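Local coordinates for uncharacterized protein (Pseudomonas protegens, PDB 4KT3) that acts as a type VI secretion effector, a peptidoglycan glycoside hydrolase that probably has a lysozyme-like fold and is bound by a partner immunity protein, at residues L31-S42 / I169-C177; Y84-P92 / A118-G126. One frame throughout, in Å; residues are numbered along the deposited sequence.

Contact 1: residues L31-S42 / I169-C177; sequences LCNNISAVTFVS and IAVRGRMAC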
loop_
_atom_site.group_PDB
_atom_site.type_symbol
_atom_site.label_atom_id
_atom_site.label_comp_id
_atom_site.label_asym_id
_atom_site.label_seq_id
_atom_site.Cartn_x
_atom_site.Cartn_y
_atom_site.Cartn_z
ATOM N N LEU A 31 -6.689 14.802 2.949
ATOM C CA LEU A 31 -7.022 13.380 3.011
ATOM C C LEU A 31 -8.095 13.014 2.000
ATOM O O LEU A 31 -8.024 11.944 1.392
ATOM C CB LEU A 31 -7.493 12.974 4.415
ATOM C CG LEU A 31 -6.402 12.820 5.473
ATOM C CD1 LEU A 31 -7.021 12.607 6.851
ATOM C CD2 LEU A 31 -5.465 11.668 5.111
ATOM N N CYS A 32 -9.077 13.902 1.817
ATOM C CA CYS A 32 -10.238 13.583 0.979
ATOM C C CYS A 32 -9.936 13.677 -0.517
ATOM O O CYS A 32 -10.754 13.280 -1.348
ATOM C CB CYS A 32 -11.420 14.494 1.320
ATOM S SG CYS A 32 -12.028 14.407 3.034
ATOM N N ASN A 33 -8.760 14.193 -0.860
ATOM C CA ASN A 33 -8.389 14.364 -2.259
ATOM C C ASN A 33 -7.820 13.098 -2.895
ATOM O O ASN A 33 -7.724 13.004 -4.120
ATOM C CB ASN A 33 -7.386 15.513 -2.398
ATOM C CG ASN A 33 -8.004 16.848 -2.094
ATOM O OD1 ASN A 33 -9.202 17.031 -2.267
ATOM N ND2 ASN A 33 -7.189 17.794 -1.641
ATOM N N ASN A 34 -7.453 12.121 -2.067
ATOM C CA ASN A 34 -7.014 10.826 -2.564
ATOM C C ASN A 34 -8.257 9.981 -2.798
ATOM O O ASN A 34 -8.760 9.314 -1.888
ATOM C CB ASN A 34 -6.087 10.166 -1.546
ATOM C CG ASN A 34 -5.535 8.842 -2.024
ATOM O OD1 ASN A 34 -6.092 8.207 -2.929
ATOM N ND2 ASN A 34 -4.423 8.410 -1.414
ATOM N N ILE A 35 -8.771 10.027 -4.018
ATOM C CA ILE A 35 -10.070 9.419 -4.300
ATOM C C ILE A 35 -10.047 7.891 -4.118
ATOM O O ILE A 35 -10.987 7.306 -3.560
ATOM C CB ILE A 35 -10.572 9.815 -5.716
ATOM C CG1 ILE A 35 -10.667 11.344 -5.862
ATOM C CG2 ILE A 35 -11.915 9.192 -5.998
ATOM C CD1 ILE A 35 -11.420 12.070 -4.736
ATOM N N SER A 36 -8.976 7.251 -4.560
ATOM C CA SER A 36 -8.830 5.806 -4.395
ATOM C C SER A 36 -8.981 5.436 -2.927
ATOM O O SER A 36 -9.708 4.483 -2.575
ATOM C CB SER A 36 -7.457 5.373 -4.898
ATOM O OG SER A 36 -7.258 3.979 -4.744
ATOM N N ALA A 37 -8.238 6.135 -2.074
ATOM C CA ALA A 37 -8.269 5.826 -0.641
ATOM C C ALA A 37 -9.652 6.081 -0.018
ATOM O O ALA A 37 -10.146 5.274 0.772
ATOM C CB ALA A 37 -7.181 6.609 0.091
ATOM N N VAL A 38 -10.275 7.200 -0.364
ATOM C CA VAL A 38 -11.596 7.530 0.168
ATOM C C VAL A 38 -12.617 6.489 -0.279
ATOM O O VAL A 38 -13.458 6.058 0.495
ATOM C CB VAL A 38 -12.044 8.959 -0.270
ATOM C CG1 VAL A 38 -13.524 9.201 0.049
ATOM C CG2 VAL A 38 -11.180 10.015 0.413
ATOM N N THR A 39 -12.526 6.073 -1.536
ATOM C CA THR A 39 -13.443 5.073 -2.074
ATOM C C THR A 39 -13.365 3.772 -1.246
ATOM O O THR A 39 -14.378 3.187 -0.889
ATOM C CB THR A 39 -13.120 4.817 -3.567
ATOM O OG1 THR A 39 -13.370 6.020 -4.319
ATOM C CG2 THR A 39 -13.958 3.690 -4.145
ATOM N N PHE A 40 -12.153 3.338 -0.950
ATOM C CA PHE A 40 -11.951 2.131 -0.167
ATOM C C PHE A 40 -12.546 2.266 1.229
ATOM O O PHE A 40 -13.282 1.378 1.720
ATOM C CB PHE A 40 -10.451 1.839 -0.062
ATOM C CG PHE A 40 -10.132 0.666 0.817
ATOM C CD1 PHE A 40 -10.309 -0.624 0.347
ATOM C CD2 PHE A 40 -9.674 0.856 2.108
ATOM C CE1 PHE A 40 -10.001 -1.723 1.143
ATOM C CE2 PHE A 40 -9.378 -0.234 2.921
ATOM C CZ PHE A 40 -9.544 -1.527 2.435
ATOM N N VAL A 41 -12.243 3.374 1.887
ATOM C CA VAL A 41 -12.714 3.575 3.251
ATOM C C VAL A 41 -14.250 3.649 3.282
ATOM O O VAL A 41 -14.901 2.998 4.113
ATOM C CB VAL A 41 -12.044 4.817 3.857
ATOM C CG1 VAL A 41 -12.736 5.239 5.161
ATOM C CG2 VAL A 41 -10.548 4.537 4.069
ATOM N N SER A 42 -14.843 4.392 2.352
ATOM C CA SER A 42 -16.297 4.496 2.295
ATOM C C SER A 42 -16.936 3.144 2.021
ATOM O O SER A 42 -17.997 2.835 2.558
ATOM C CB SER A 42 -16.716 5.485 1.222
ATOM O OG SER A 42 -16.348 6.789 1.614
ATOM N N ILE A 169 -4.591 6.433 11.488
ATOM C CA ILE A 169 -5.040 7.802 11.725
ATOM C C ILE A 169 -5.583 8.421 10.431
ATOM O O ILE A 169 -6.599 9.137 10.444
ATOM C CB ILE A 169 -3.907 8.651 12.331
ATOM C CG1 ILE A 169 -3.588 8.135 13.736
ATOM C CG2 ILE A 169 -4.302 10.125 12.394
ATOM C CD1 ILE A 169 -2.265 8.620 14.294
ATOM N N ALA A 170 -4.928 8.124 9.314
ATOM C CA ALA A 170 -5.385 8.618 8.016
ATOM C C ALA A 170 -6.754 8.036 7.659
ATOM O O ALA A 170 -7.628 8.745 7.157
ATOM C CB ALA A 170 -4.364 8.294 6.928
ATOM N N VAL A 171 -6.925 6.744 7.905
ATOM C CA VAL A 171 -8.215 6.093 7.694
ATOM C C VAL A 171 -9.301 6.736 8.554
ATOM O O VAL A 171 -10.396 7.003 8.066
ATOM C CB VAL A 171 -8.118 4.556 7.902
ATOM C CG1 VAL A 171 -9.493 3.907 8.096
ATOM C CG2 VAL A 171 -7.416 3.927 6.720
ATOM N N ARG A 172 -9.008 6.981 9.828
ATOM C CA ARG A 172 -9.962 7.654 10.703
ATOM C C ARG A 172 -10.439 8.958 10.069
ATOM O O ARG A 172 -11.635 9.261 10.082
ATOM C CB ARG A 172 -9.357 7.937 12.077
ATOM C CG ARG A 172 -10.370 8.418 13.123
ATOM C CD ARG A 172 -9.669 8.957 14.376
ATOM N NE ARG A 172 -8.794 7.961 14.983
ATOM C CZ ARG A 172 -7.605 8.219 15.523
ATOM N NH1 ARG A 172 -7.123 9.455 15.553
ATOM N NH2 ARG A 172 -6.895 7.229 16.043
ATOM N N GLY A 173 -9.504 9.731 9.520
ATOM C CA GLY A 173 -9.853 10.984 8.873
ATOM C C GLY A 173 -10.631 10.781 7.586
ATOM O O GLY A 173 -11.562 11.529 7.293
ATOM N N ARG A 174 -10.251 9.780 6.800
ATOM C CA ARG A 174 -10.919 9.522 5.531
ATOM C C ARG A 174 -12.348 9.017 5.706
ATOM O O ARG A 174 -13.170 9.129 4.794
ATOM C CB ARG A 174 -10.079 8.564 4.672
ATOM C CG ARG A 174 -8.854 9.266 4.125
ATOM C CD ARG A 174 -8.007 8.447 3.179
ATOM N NE ARG A 174 -7.117 9.381 2.461
ATOM C CZ ARG A 174 -5.793 9.295 2.353
ATOM N NH1 ARG A 174 -5.107 8.287 2.873
ATOM N NH2 ARG A 174 -5.139 10.236 1.688
HETATM N N MSE A 175 -12.662 8.511 6.891
HETATM C CA MSE A 175 -14.031 8.100 7.190
HETATM C C MSE A 175 -15.011 9.276 7.190
HETATM O O MSE A 175 -16.213 9.086 7.023
HETATM C CB MSE A 175 -14.087 7.363 8.540
HETATM C CG MSE A 175 -13.507 5.960 8.489
HETATM SE SE MSE A 175 -13.442 5.066 10.189
HETATM C CE MSE A 175 -15.363 4.840 10.488
ATOM N N ALA A 176 -14.485 10.487 7.348
ATOM C CA ALA A 176 -15.285 11.709 7.340
ATOM C C ALA A 176 -15.514 12.284 5.932
ATOM O O ALA A 176 -16.252 13.252 5.763
ATOM C CB ALA A 176 -14.601 12.763 8.223
ATOM N N CYS A 177 -14.859 11.700 4.932
ATOM C CA CYS A 177 -14.887 12.224 3.571
ATOM C C CYS A 177 -16.093 11.712 2.797
ATOM O O CYS A 177 -16.413 12.243 1.721
ATOM C CB CYS A 177 -13.627 11.793 2.819
ATOM S SG CYS A 177 -12.067 12.410 3.479
ATOM O OXT CYS A 177 -16.746 10.747 3.214
HETATM O O HOH W 1 -2.410 9.736 0.521
HETATM O O HOH W 2 -15.610 7.483 4.112
#

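Contact 2: residues Y84-P92 / A118-G126; sequences YFSMHAPAP and AQSFASSFG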
loop_
_atom_site.group_PDB
_atom_site.type_symbol
_atom_site.label_atom_id
_atom_site.label_comp_id
_atom_site.label_asym_id
_atom_site.label_seq_id
_atom_site.Cartn_x
_atom_site.Cartn_y
_atom_site.Cartn_z
ATOM N N TYR A 84 -8.214 -9.214 1.894
ATOM C CA TYR A 84 -7.866 -7.824 2.213
ATOM C C TYR A 84 -6.901 -7.705 3.393
ATOM O O TYR A 84 -6.525 -6.603 3.769
ATOM C CB TYR A 84 -9.124 -6.979 2.423
ATOM C CG TYR A 84 -9.865 -6.676 1.153
ATOM C CD1 TYR A 84 -10.709 -7.614 0.575
ATOM C CD2 TYR A 84 -9.737 -5.443 0.530
ATOM C CE1 TYR A 84 -11.393 -7.336 -0.601
ATOM C CE2 TYR A 84 -10.412 -5.163 -0.634
ATOM C CZ TYR A 84 -11.233 -6.114 -1.198
ATOM O OH TYR A 84 -11.905 -5.832 -2.375
ATOM N N PHE A 85 -6.471 -8.838 3.946
ATOM C CA PHE A 85 -5.505 -8.836 5.047
ATOM C C PHE A 85 -4.244 -9.600 4.671
ATOM O O PHE A 85 -3.390 -9.875 5.523
ATOM C CB PHE A 85 -6.183 -9.380 6.320
ATOM C CG PHE A 85 -7.232 -8.444 6.844
ATOM C CD1 PHE A 85 -8.510 -8.446 6.302
ATOM C CD2 PHE A 85 -6.925 -7.504 7.818
ATOM C CE1 PHE A 85 -9.453 -7.546 6.721
ATOM C CE2 PHE A 85 -7.887 -6.605 8.255
ATOM C CZ PHE A 85 -9.150 -6.629 7.699
ATOM N N SER A 86 -4.129 -9.898 3.371
ATOM C CA SER A 86 -3.019 -10.668 2.808
ATOM C C SER A 86 -2.610 -11.847 3.691
ATOM O O SER A 86 -1.421 -12.078 3.943
ATOM C CB SER A 86 -1.815 -9.762 2.513
ATOM O OG SER A 86 -2.177 -8.760 1.579
HETATM N N MSE A 87 -3.612 -12.597 4.134
HETATM C CA MSE A 87 -3.408 -13.766 4.971
HETATM C C MSE A 87 -2.727 -14.865 4.194
HETATM O O MSE A 87 -3.174 -15.232 3.113
HETATM C CB MSE A 87 -4.757 -14.319 5.438
HETATM C CG MSE A 87 -5.619 -13.322 6.170
HETATM SE SE MSE A 87 -5.080 -13.076 8.016
HETATM C CE MSE A 87 -5.651 -14.785 8.735
ATOM N N HIS A 88 -1.665 -15.402 4.784
ATOM C CA HIS A 88 -1.045 -16.612 4.294
ATOM C C HIS A 88 -2.016 -17.784 4.439
ATOM O O HIS A 88 -2.788 -17.868 5.405
ATOM C CB HIS A 88 0.239 -16.909 5.081
ATOM C CG HIS A 88 1.355 -15.945 4.817
ATOM N ND1 HIS A 88 2.546 -15.976 5.512
ATOM C CD2 HIS A 88 1.460 -14.922 3.938
ATOM C CE1 HIS A 88 3.341 -15.019 5.063
ATOM N NE2 HIS A 88 2.700 -14.358 4.116
ATOM N N ALA A 89 -1.977 -18.685 3.466
ATOM C CA ALA A 89 -2.730 -19.926 3.546
ATOM C C ALA A 89 -1.921 -20.964 4.324
ATOM O O ALA A 89 -0.684 -21.007 4.217
ATOM C CB ALA A 89 -3.036 -20.439 2.162
ATOM N N PRO A 90 -2.603 -21.828 5.089
ATOM C CA PRO A 90 -4.059 -21.875 5.243
ATOM C C PRO A 90 -4.567 -20.897 6.289
ATOM O O PRO A 90 -3.885 -20.657 7.287
ATOM C CB PRO A 90 -4.320 -23.315 5.689
ATOM C CG PRO A 90 -3.062 -23.709 6.445
ATOM C CD PRO A 90 -1.930 -22.954 5.770
ATOM N N ALA A 91 -5.757 -20.347 6.050
ATOM C CA ALA A 91 -6.386 -19.425 6.982
ATOM C C ALA A 91 -7.820 -19.885 7.205
ATOM O O ALA A 91 -8.426 -20.467 6.306
ATOM C CB ALA A 91 -6.367 -18.022 6.424
ATOM N N PRO A 92 -8.364 -19.649 8.410
ATOM C CA PRO A 92 -9.768 -19.998 8.633
ATOM C C PRO A 92 -10.664 -19.310 7.615
ATOM O O PRO A 92 -10.410 -18.158 7.225
ATOM C CB PRO A 92 -10.052 -19.470 10.042
ATOM C CG PRO A 92 -8.717 -19.331 10.690
ATOM C CD PRO A 92 -7.749 -19.018 9.589
ATOM N N ALA A 118 -11.814 -10.514 6.812
ATOM C CA ALA A 118 -11.724 -9.832 8.100
ATOM C C ALA A 118 -12.043 -10.807 9.240
ATOM O O ALA A 118 -11.395 -10.787 10.292
ATOM C CB ALA A 118 -12.665 -8.620 8.142
ATOM N N GLN A 119 -13.052 -11.648 9.040
ATOM C CA GLN A 119 -13.396 -12.674 10.023
ATOM C C GLN A 119 -12.254 -13.694 10.190
ATOM O O GLN A 119 -12.033 -14.232 11.282
ATOM C CB GLN A 119 -14.710 -13.361 9.613
ATOM C CG GLN A 119 -15.918 -12.425 9.690
ATOM C CD GLN A 119 -17.193 -13.022 9.147
ATOM O OE1 GLN A 119 -17.187 -13.888 8.284
ATOM N NE2 GLN A 119 -18.310 -12.546 9.669
ATOM N N SER A 120 -11.536 -13.948 9.103
ATOM C CA SER A 120 -10.396 -14.848 9.136
ATOM C C SER A 120 -9.292 -14.249 9.997
ATOM O O SER A 120 -8.724 -14.931 10.879
ATOM C CB SER A 120 -9.894 -15.088 7.720
ATOM O OG SER A 120 -8.855 -16.047 7.715
ATOM N N PHE A 121 -8.978 -12.985 9.740
ATOM C CA PHE A 121 -8.032 -12.244 10.572
ATOM C C PHE A 121 -8.439 -12.317 12.047
ATOM O O PHE A 121 -7.616 -12.621 12.916
ATOM C CB PHE A 121 -7.934 -10.775 10.135
ATOM C CG PHE A 121 -7.176 -9.933 11.106
ATOM C CD1 PHE A 121 -5.792 -9.952 11.124
ATOM C CD2 PHE A 121 -7.838 -9.191 12.053
ATOM C CE1 PHE A 121 -5.088 -9.223 12.056
ATOM C CE2 PHE A 121 -7.139 -8.462 12.986
ATOM C CZ PHE A 121 -5.763 -8.473 12.985
ATOM N N ALA A 122 -9.718 -12.079 12.325
ATOM C CA ALA A 122 -10.218 -12.115 13.690
ATOM C C ALA A 122 -10.049 -13.497 14.320
ATOM O O ALA A 122 -9.686 -13.608 15.494
ATOM C CB ALA A 122 -11.681 -11.699 13.711
ATOM N N SER A 123 -10.330 -14.541 13.544
ATOM C CA SER A 123 -10.203 -15.921 14.013
ATOM C C SER A 123 -8.756 -16.239 14.424
ATOM O O SER A 123 -8.502 -16.800 15.509
ATOM C CB SER A 123 -10.689 -16.877 12.910
ATOM O OG SER A 123 -10.711 -18.225 13.348
ATOM N N SER A 124 -7.794 -15.871 13.581
ATOM C CA SER A 124 -6.404 -16.225 13.820
ATOM C C SER A 124 -5.682 -15.286 14.784
ATOM O O SER A 124 -4.813 -15.735 15.538
ATOM C CB SER A 124 -5.629 -16.237 12.492
ATOM O OG SER A 124 -6.066 -17.294 11.661
ATOM N N PHE A 125 -5.997 -13.993 14.737
ATOM C CA PHE A 125 -5.183 -12.980 15.430
ATOM C C PHE A 125 -5.984 -12.105 16.398
ATOM O O PHE A 125 -5.427 -11.245 17.071
ATOM C CB PHE A 125 -4.462 -12.106 14.387
ATOM C CG PHE A 125 -3.493 -12.890 13.553
ATOM C CD1 PHE A 125 -2.286 -13.295 14.089
ATOM C CD2 PHE A 125 -3.811 -13.275 12.264
ATOM C CE1 PHE A 125 -1.407 -14.040 13.352
ATOM C CE2 PHE A 125 -2.925 -14.021 11.519
ATOM C CZ PHE A 125 -1.725 -14.411 12.074
ATOM N N GLY A 126 -7.286 -12.355 16.481
ATOM C CA GLY A 126 -8.176 -11.498 17.238
ATOM C C GLY A 126 -7.847 -11.497 18.716
ATOM O O GLY A 126 -7.760 -10.443 19.352
#

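Contact 1: residues L31-S42 / I169-C177
R174, at the end of helix 160-174, reaches across to L31 and N34, just before helix 35-54, and to A37 in its first turn. Its side chain runs extended from CG to NE and ends between two apolar groups. L31 CD2 lies over the centre of one face of the guanidinium, 3.7 Å from R174 CZ. A37 CB covers the opposite face near the rim, 3.6 Å from R174 NE. The edge is used for the polar bond: R174 NE donates to L31 O at 2.9 Å, nearly straight at 164° and almost in the guanidinium plane. R174 NH2 adds a weak bond to the same oxygen. Together these contacts fix the rotation of the buried group. R174 NH1 is bonded to Y72 OH.

N34 caps helix 35-54. With CG anti to the backbone N (chi1 -177°), N34 turns its OD1 back to accept from A37 N; its amide plane stands 74° from the guanidinium. Water 1 accepts from both N34 ND2 and R174 NH2. N34 OD1 also bonds H59 of the immunity protein chain, so this corner lies at the effector-immunity interface.

The segments 35-42 and 169-174 cross at -78°. They belong to the first and last helices of a largely helical fold, consistent with the lysozyme-like family. The disulfide C32-C177 ties the residues just before helix 35-54 to the C-terminal residue, just after helix 160-174. Its chi3 is -83°. V38 CG1 packs on C177 CB at 3.8 Å.

V41 fills the crossing with both branches. CG2 meets R174 CB and V171 CG2. CG1 presses on CG of selenomethionine M175 at 3.5 Å, tighter than usual for two carbons. Water 2 donates to R174 O and lies 2.7 Å from S42 OG.

Contact 2: residues Y84-P92 / A118-G126
S120 OG donates to P92 O at 2.7 Å. The hydroxyl approaches in the carbonyl plane, on a lone pair, with a C=O...O angle of 143°. It gets there because OG is anti to the backbone N of S120 (chi1 -175°). The bond ties a loop without regular structure to the side of helix 114-129. A91 CB packs on the same S120 OG. The P92 ring packs against S123 and S124, one turn on from S120: its CD is 3.2 Å from S124 OG, and its CG touches S123 OG.

Selenomethionine M87 bends at chi2 and chi3, which brings its end against S120, F121, S124 and F125. Its CE is 3.6 Å from S120 OG and also touches S124. The same methyl meets F125 CE2 at 4.0 Å, at the edge of the ring. SE lies 5.4 Å from the F125 centroid, 78° off the ring normal. This is a Met-aromatic contact made at the ring edge. SE also lies at the edge of the F121 ring, near its plane.

F85 packs on the helix at A118 and F121. F121 CB stands over one face of its ring, offset toward the rim, 4.1 Å from F85 CG. The F85 and F121 rings are near parallel, with planes 19° apart, but they are slid apart and barely overlap. F85 CE1 reaches A118 CA at 3.5 Å and packs on A118 CB as well.

The loop follows helix 76-81 and leads to strand 96-98. M87 and A89 make backbone bonds to A109 and K107, in and beside strand 108-110. Helix 59-70 meets F85 through L62 and A66 and F121 through L65, while helix 35-54 supplies I51 against A118.

Contact 2 is the more buried of the two, and its centre is nearer the centre of the chain. Contact 1 is partly buried and lies on the opposite side of that centre. It joins two helices far apart in sequence, whereas contact 2 fastens a loop to one helix. Their chemistry follows: contact 1 relies on a disulfide, a sandwiched arginine and waters, contact 2 mainly on aromatic and selenomethionine packing with one hydroxyl bond. The two meet where F40 CE1 packs on Y84 CD2 at 3.8 Å. Helix 35-54 is part of contact 1 and packs on contact 2; helix 59-70 packs on both. The contacts also reach the immunity chain, through N34 and through S86 and H88.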